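Acetolactate synthase, small subunit (Thermotoga maritima, PDB 2FGC) probably serves as the regulatory partner of a larger catalytic subunit, as ACT-domain small subunits of this enzyme family generally do. Local coordinates at residues Val32-His37 / Val98-Ile103; Arg53-Ser58 / Glu85-Gln90. All coordinates share one frame; numbering follows the deposited sequence.

Contact 1: residues Val32-His37 / Val98-Ile103; sequences VSMLVH and VKVTPI
Ser-33 and Thr-101 meet through the flat peptide groups of two antiparallel strands, joined edge on by their N-H and C=O; the side chains of Val-32, Met-34, Val-100 and Pro-102 project from one face of the two-strand pairing, those of Ser-33, Leu-35, Lys-99 and Thr-101 from the other. The two residues are bonded reciprocally: Ser-33 N donates to Thr-101 O over 2.6 Å, and Thr-101 N returns a bond to Ser-33 O at 2.7 Å. Both are short and nearly straight, although each donor is tilted by more than 20° from the plane of the carbonyl it meets. Farther along, Leu-35 N reaches Lys-99 O at 2.7 Å. Leu-35 O is gripped twice, by Val-98 N at 3.0 Å and, weakly, by Lys-99 N.

On the Met-34 face packing is tight, with Val-32 CG2 only 3.4 Å from Val-100 CG1. Each of these methyls stands anti to its own backbone nitrogen (for Val-100 CG1, chi1 179°), and the two valines cross at a slant. Met-34 instead runs alongside Val-100 in the same direction. Val-98 CG2 packs on Leu-35 CB at 3.7 Å, and Ile-103 CD1 on Ser-33 CB. The hydroxyl of Ser-33 is bound by Arg-72 of strand 70-79. Val-98 and Lys-99 together facing Leu-35 form a classic beta bulge, set in the pairing of the first and last strands of a ferredoxin-like ACT fold.

Contact 2: residues Arg53-Ser58 / Glu85-Gln90; sequences RGFNIS and EQIEKQ
Arg-53 lays its side chain across that of Gln-90, and its path can be followed atom by atom. From CB, directed toward the helix 85-90, the chain reaches CG, which rests 3.8 Å from Gln-90 CG, a contact of methylene with methylene. A bend at chi2 (70°) carries CD across the glutamine, 3.4 Å from Gln-90 OE1. Arg-53 NE lies 3.3 Å from both CD and OE1 of Gln-90. Gln-90 lies at the edge of the guanidinium rather than over a face, with the guanidinium and amide planes turned 59° apart. Beyond NE the guanidinium draws away, NH2 being 4.1 Å from Gln-90 NE2.

Beside this polar pair sits Phe-55, whose ring is covered on one face by Ile-87. CG1 of the isoleucine stands 3.8 Å from the centroid of the Phe-55 ring and only 13° off its normal, a well-centred CH-pi contact. At the ring edge lies Gln-90 CG, 4.0 Å from Phe-55 CZ, so a single methylene touches both the phenylalanine and the arginine. Gln-86 CB approaches CE1 of the same ring. Phe-55 also meets Phe-50 edge to face, the same two residues whose backbones are joined by the Schellman motif that ends helix 42-51, with Gly-54, of positive phi, as its C-prime residue. Chemically the contact is graded: apolar and CH-pi packing toward the sheet, then glutamine methylenes, then the exposed Arg-53, which meets Gln-90 through its CG and CD methylenes and NE.

In the fold
The two contacts illustrate how one small alpha/beta domain is held both within its sheet and above it. Contact 1 is strand on strand, specified by backbone hydrogen bonds; contact 2 joins helix 83-91 to the turn between helix 42-51 and strand 56-64, and depends on side chains. Both are partly buried, with centres about 13 Å apart. They share a boundary: Met-34 and Val-32 pack lightly beneath Ile-87, while Pro-102 and Val-100 touch Glu-88, so the helix covers one face of the sheet. Exposure rises toward Val-98 and Lys-99 on the edge strand in contact 1, and toward Arg-53 beside the helix in contact 2.

Contact 1: residues Val32-His37 / Val98-Ile103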
loop_
_atom_site.group_PDB
_atom_site.type_symbol
_atom_site.label_atom_id
_atom_site.label_comp_id
_atom_site.label_asym_id
_atom_site.label_seq_id
_atom_site.Cartn_x
_atom_site.Cartn_y
_atom_site.Cartn_z
ATOM N N VAL A 32 12.607 6.614 -1.673
ATOM C CA VAL A 32 12.780 7.517 -0.541
ATOM C C VAL A 32 11.660 7.354 0.499
ATOM O O VAL A 32 10.487 7.149 0.199
ATOM C CB VAL A 32 13.150 8.981 -0.975
ATOM C CG1 VAL A 32 12.392 9.414 -2.185
ATOM C CG2 VAL A 32 12.964 9.950 0.120
ATOM N N SER A 33 12.050 7.362 1.743
ATOM C CA SER A 33 11.073 7.246 2.770
ATOM C C SER A 33 10.949 8.599 3.457
ATOM O O SER A 33 11.910 9.361 3.527
ATOM C CB SER A 33 11.523 6.165 3.737
ATOM O OG SER A 33 10.438 5.835 4.555
HETATM N N MSE A 34 9.775 8.918 3.968
HETATM C CA MSE A 34 9.571 10.257 4.417
HETATM C C MSE A 34 8.582 10.326 5.552
HETATM O O MSE A 34 7.522 9.751 5.465
HETATM C CB MSE A 34 8.992 10.994 3.246
HETATM C CG MSE A 34 9.239 12.392 3.261
HETATM SE SE MSE A 34 8.534 13.081 1.538
HETATM C CE MSE A 34 9.746 12.022 0.192
ATOM N N LEU A 35 8.899 11.085 6.590
ATOM C CA LEU A 35 8.063 11.134 7.778
ATOM C C LEU A 35 7.361 12.468 7.720
ATOM O O LEU A 35 8.030 13.474 7.574
ATOM C CB LEU A 35 8.959 11.049 9.006
ATOM C CG LEU A 35 8.578 10.223 10.230
ATOM C CD1 LEU A 35 8.054 8.856 9.875
ATOM C CD2 LEU A 35 9.821 10.081 11.113
ATOM N N VAL A 36 6.028 12.489 7.766
ATOM C CA VAL A 36 5.287 13.754 7.646
ATOM C C VAL A 36 4.246 13.921 8.795
ATOM O O VAL A 36 3.576 12.951 9.177
ATOM C CB VAL A 36 4.620 13.932 6.205
ATOM C CG1 VAL A 36 5.564 13.477 5.044
ATOM C CG2 VAL A 36 3.364 13.141 6.089
ATOM N N HIS A 37 4.115 15.130 9.352
ATOM C CA HIS A 37 3.087 15.412 10.359
ATOM C C HIS A 37 1.737 15.095 9.706
ATOM O O HIS A 37 1.475 15.527 8.599
ATOM C CB HIS A 37 3.203 16.871 10.842
ATOM C CG HIS A 37 2.162 17.277 11.852
ATOM N ND1 HIS A 37 1.876 16.532 12.984
ATOM C CD2 HIS A 37 1.360 18.374 11.911
ATOM C CE1 HIS A 37 0.926 17.138 13.679
ATOM N NE2 HIS A 37 0.601 18.262 13.053
ATOM N N VAL A 98 9.254 16.140 7.971
ATOM C CA VAL A 98 9.982 16.205 9.232
ATOM C C VAL A 98 11.208 15.298 9.209
ATOM O O VAL A 98 12.169 15.518 9.946
ATOM C CB VAL A 98 9.087 15.810 10.421
ATOM C CG1 VAL A 98 7.635 16.158 10.131
ATOM C CG2 VAL A 98 9.237 14.329 10.730
ATOM N N LYS A 99 11.238 14.340 8.314
ATOM C CA LYS A 99 12.453 13.618 8.011
ATOM C C LYS A 99 12.313 12.930 6.654
ATOM O O LYS A 99 11.279 12.283 6.383
ATOM C CB LYS A 99 12.783 12.566 9.085
ATOM C CG LYS A 99 14.280 12.327 9.148
ATOM C CD LYS A 99 14.661 11.064 9.832
ATOM C CE LYS A 99 16.179 10.987 9.880
ATOM N NZ LYS A 99 16.589 9.706 10.487
ATOM N N VAL A 100 13.355 13.074 5.825
ATOM C CA VAL A 100 13.458 12.396 4.520
ATOM C C VAL A 100 14.615 11.411 4.645
ATOM O O VAL A 100 15.683 11.775 5.062
ATOM C CB VAL A 100 13.702 13.411 3.339
ATOM C CG1 VAL A 100 13.825 12.698 2.003
ATOM C CG2 VAL A 100 12.601 14.484 3.280
ATOM N N THR A 101 14.353 10.156 4.353
ATOM C CA THR A 101 15.319 9.047 4.441
ATOM C C THR A 101 15.449 8.384 3.053
ATOM O O THR A 101 14.530 7.697 2.607
ATOM C CB THR A 101 14.797 7.910 5.410
ATOM O OG1 THR A 101 14.475 8.456 6.699
ATOM C CG2 THR A 101 15.815 6.731 5.559
ATOM N N PRO A 102 16.569 8.597 2.361
ATOM C CA PRO A 102 16.789 7.769 1.159
ATOM C C PRO A 102 16.996 6.278 1.508
ATOM O O PRO A 102 17.604 5.920 2.525
ATOM C CB PRO A 102 18.045 8.356 0.525
ATOM C CG PRO A 102 18.269 9.663 1.218
ATOM C CD PRO A 102 17.640 9.574 2.586
ATOM N N ILE A 103 16.427 5.425 0.686
ATOM C CA ILE A 103 16.632 3.997 0.805
ATOM C C ILE A 103 17.818 3.593 -0.050
ATOM O O ILE A 103 18.019 4.111 -1.142
ATOM C CB ILE A 103 15.389 3.230 0.393
ATOM C CG1 ILE A 103 14.395 3.244 1.552
ATOM C CG2 ILE A 103 15.735 1.832 0.079
ATOM C CD1 ILE A 103 13.274 4.104 1.288
#

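Contact 2: residues Arg53-Ser58 / Glu85-Gln90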
loop_
_atom_site.group_PDB
_atom_site.type_symbol
_atom_site.label_atom_id
_atom_site.label_comp_id
_atom_site.label_asym_id
_atom_site.label_seq_id
_atom_site.Cartn_x
_atom_site.Cartn_y
_atom_site.Cartn_z
ATOM N N ARG A 53 7.372 20.376 -9.562
ATOM C CA ARG A 53 8.836 20.278 -9.528
ATOM C C ARG A 53 9.368 19.323 -10.626
ATOM O O ARG A 53 10.589 19.179 -10.809
ATOM C CB ARG A 53 9.316 19.854 -8.136
ATOM C CG ARG A 53 10.733 20.266 -7.813
ATOM C CD ARG A 53 10.803 21.763 -7.636
ATOM N NE ARG A 53 12.145 22.293 -7.843
ATOM C CZ ARG A 53 12.495 23.106 -8.843
ATOM N NH1 ARG A 53 11.613 23.493 -9.761
ATOM N NH2 ARG A 53 13.742 23.540 -8.929
ATOM N N GLY A 54 8.448 18.684 -11.354
ATOM C CA GLY A 54 8.800 17.779 -12.444
ATOM C C GLY A 54 9.419 16.476 -11.957
ATOM O O GLY A 54 10.445 16.044 -12.493
ATOM N N PHE A 55 8.796 15.863 -10.943
ATOM C CA PHE A 55 9.226 14.572 -10.390
ATOM C C PHE A 55 8.419 13.389 -10.936
ATOM O O PHE A 55 7.189 13.351 -10.835
ATOM C CB PHE A 55 9.150 14.584 -8.861
ATOM C CG PHE A 55 10.218 15.423 -8.204
ATOM C CD1 PHE A 55 11.534 15.399 -8.667
ATOM C CD2 PHE A 55 9.911 16.231 -7.109
ATOM C CE1 PHE A 55 12.518 16.171 -8.052
ATOM C CE2 PHE A 55 10.890 16.993 -6.481
ATOM C CZ PHE A 55 12.194 16.970 -6.957
ATOM N N ASN A 56 9.121 12.425 -11.515
ATOM C CA ASN A 56 8.468 11.291 -12.111
ATOM C C ASN A 56 8.212 10.140 -11.093
ATOM O O ASN A 56 8.924 9.128 -11.071
ATOM C CB ASN A 56 9.286 10.828 -13.311
ATOM C CG ASN A 56 8.444 10.127 -14.360
ATOM O OD1 ASN A 56 8.019 8.979 -14.186
ATOM N ND2 ASN A 56 8.212 10.815 -15.467
ATOM N N ILE A 57 7.179 10.305 -10.270
ATOM C CA ILE A 57 6.802 9.317 -9.256
ATOM C C ILE A 57 6.161 8.040 -9.807
ATOM O O ILE A 57 5.069 8.084 -10.324
ATOM C CB ILE A 57 5.870 9.964 -8.236
ATOM C CG1 ILE A 57 6.589 11.156 -7.598
ATOM C CG2 ILE A 57 5.424 8.953 -7.191
ATOM C CD1 ILE A 57 5.967 11.671 -6.324
ATOM N N SER A 58 6.845 6.908 -9.683
ATOM C CA SER A 58 6.326 5.609 -10.122
ATOM C C SER A 58 5.378 4.939 -9.104
ATOM O O SER A 58 4.489 4.191 -9.475
ATOM C CB SER A 58 7.481 4.623 -10.363
ATOM O OG SER A 58 8.550 5.230 -11.053
ATOM N N GLU A 85 18.965 14.069 -3.987
ATOM C CA GLU A 85 19.252 15.396 -3.441
ATOM C C GLU A 85 18.087 16.335 -3.676
ATOM O O GLU A 85 17.606 16.982 -2.757
ATOM C CB GLU A 85 20.522 16.003 -4.066
ATOM C CG GLU A 85 21.853 15.549 -3.450
ATOM C CD GLU A 85 21.971 14.024 -3.331
ATOM O OE1 GLU A 85 22.532 13.565 -2.311
ATOM O OE2 GLU A 85 21.495 13.286 -4.241
ATOM N N GLN A 86 17.641 16.389 -4.921
ATOM C CA GLN A 86 16.579 17.283 -5.327
ATOM C C GLN A 86 15.335 17.107 -4.495
ATOM O O GLN A 86 14.827 18.050 -3.930
ATOM C CB GLN A 86 16.259 17.074 -6.796
ATOM C CG GLN A 86 16.995 18.025 -7.691
ATOM C CD GLN A 86 16.349 19.402 -7.722
ATOM O OE1 GLN A 86 15.254 19.583 -8.280
ATOM N NE2 GLN A 86 17.033 20.384 -7.134
ATOM N N ILE A 87 14.861 15.880 -4.412
ATOM C CA ILE A 87 13.677 15.552 -3.658
ATOM C C ILE A 87 13.822 15.937 -2.198
ATOM O O ILE A 87 12.917 16.529 -1.628
ATOM C CB ILE A 87 13.415 14.067 -3.770
ATOM C CG1 ILE A 87 12.704 13.795 -5.075
ATOM C CG2 ILE A 87 12.598 13.563 -2.604
ATOM C CD1 ILE A 87 12.374 12.357 -5.271
ATOM N N GLU A 88 14.966 15.588 -1.615
ATOM C CA GLU A 88 15.347 16.005 -0.273
ATOM C C GLU A 88 15.207 17.518 -0.118
ATOM O O GLU A 88 14.361 17.973 0.628
ATOM C CB GLU A 88 16.781 15.562 0.021
ATOM C CG GLU A 88 17.203 15.557 1.494
ATOM C CD GLU A 88 17.990 14.287 1.860
ATOM O OE1 GLU A 88 18.600 13.681 0.948
ATOM O OE2 GLU A 88 17.992 13.878 3.048
ATOM N N LYS A 89 16.006 18.284 -0.852
ATOM C CA LYS A 89 15.941 19.742 -0.805
ATOM C C LYS A 89 14.507 20.289 -0.847
ATOM O O LYS A 89 14.135 21.075 0.004
ATOM C CB LYS A 89 16.781 20.343 -1.929
ATOM C CG LYS A 89 16.817 21.853 -1.946
ATOM C CD LYS A 89 17.523 22.378 -3.203
ATOM N N GLN A 90 13.717 19.846 -1.822
ATOM C CA GLN A 90 12.319 20.300 -2.066
ATOM C C GLN A 90 11.249 19.812 -1.079
ATOM O O GLN A 90 10.289 20.531 -0.811
ATOM C CB GLN A 90 11.841 19.858 -3.458
ATOM C CG GLN A 90 12.786 20.178 -4.597
ATOM C CD GLN A 90 13.030 21.644 -4.755
ATOM O OE1 GLN A 90 12.131 22.454 -4.551
ATOM N NE2 GLN A 90 14.256 22.003 -5.118
#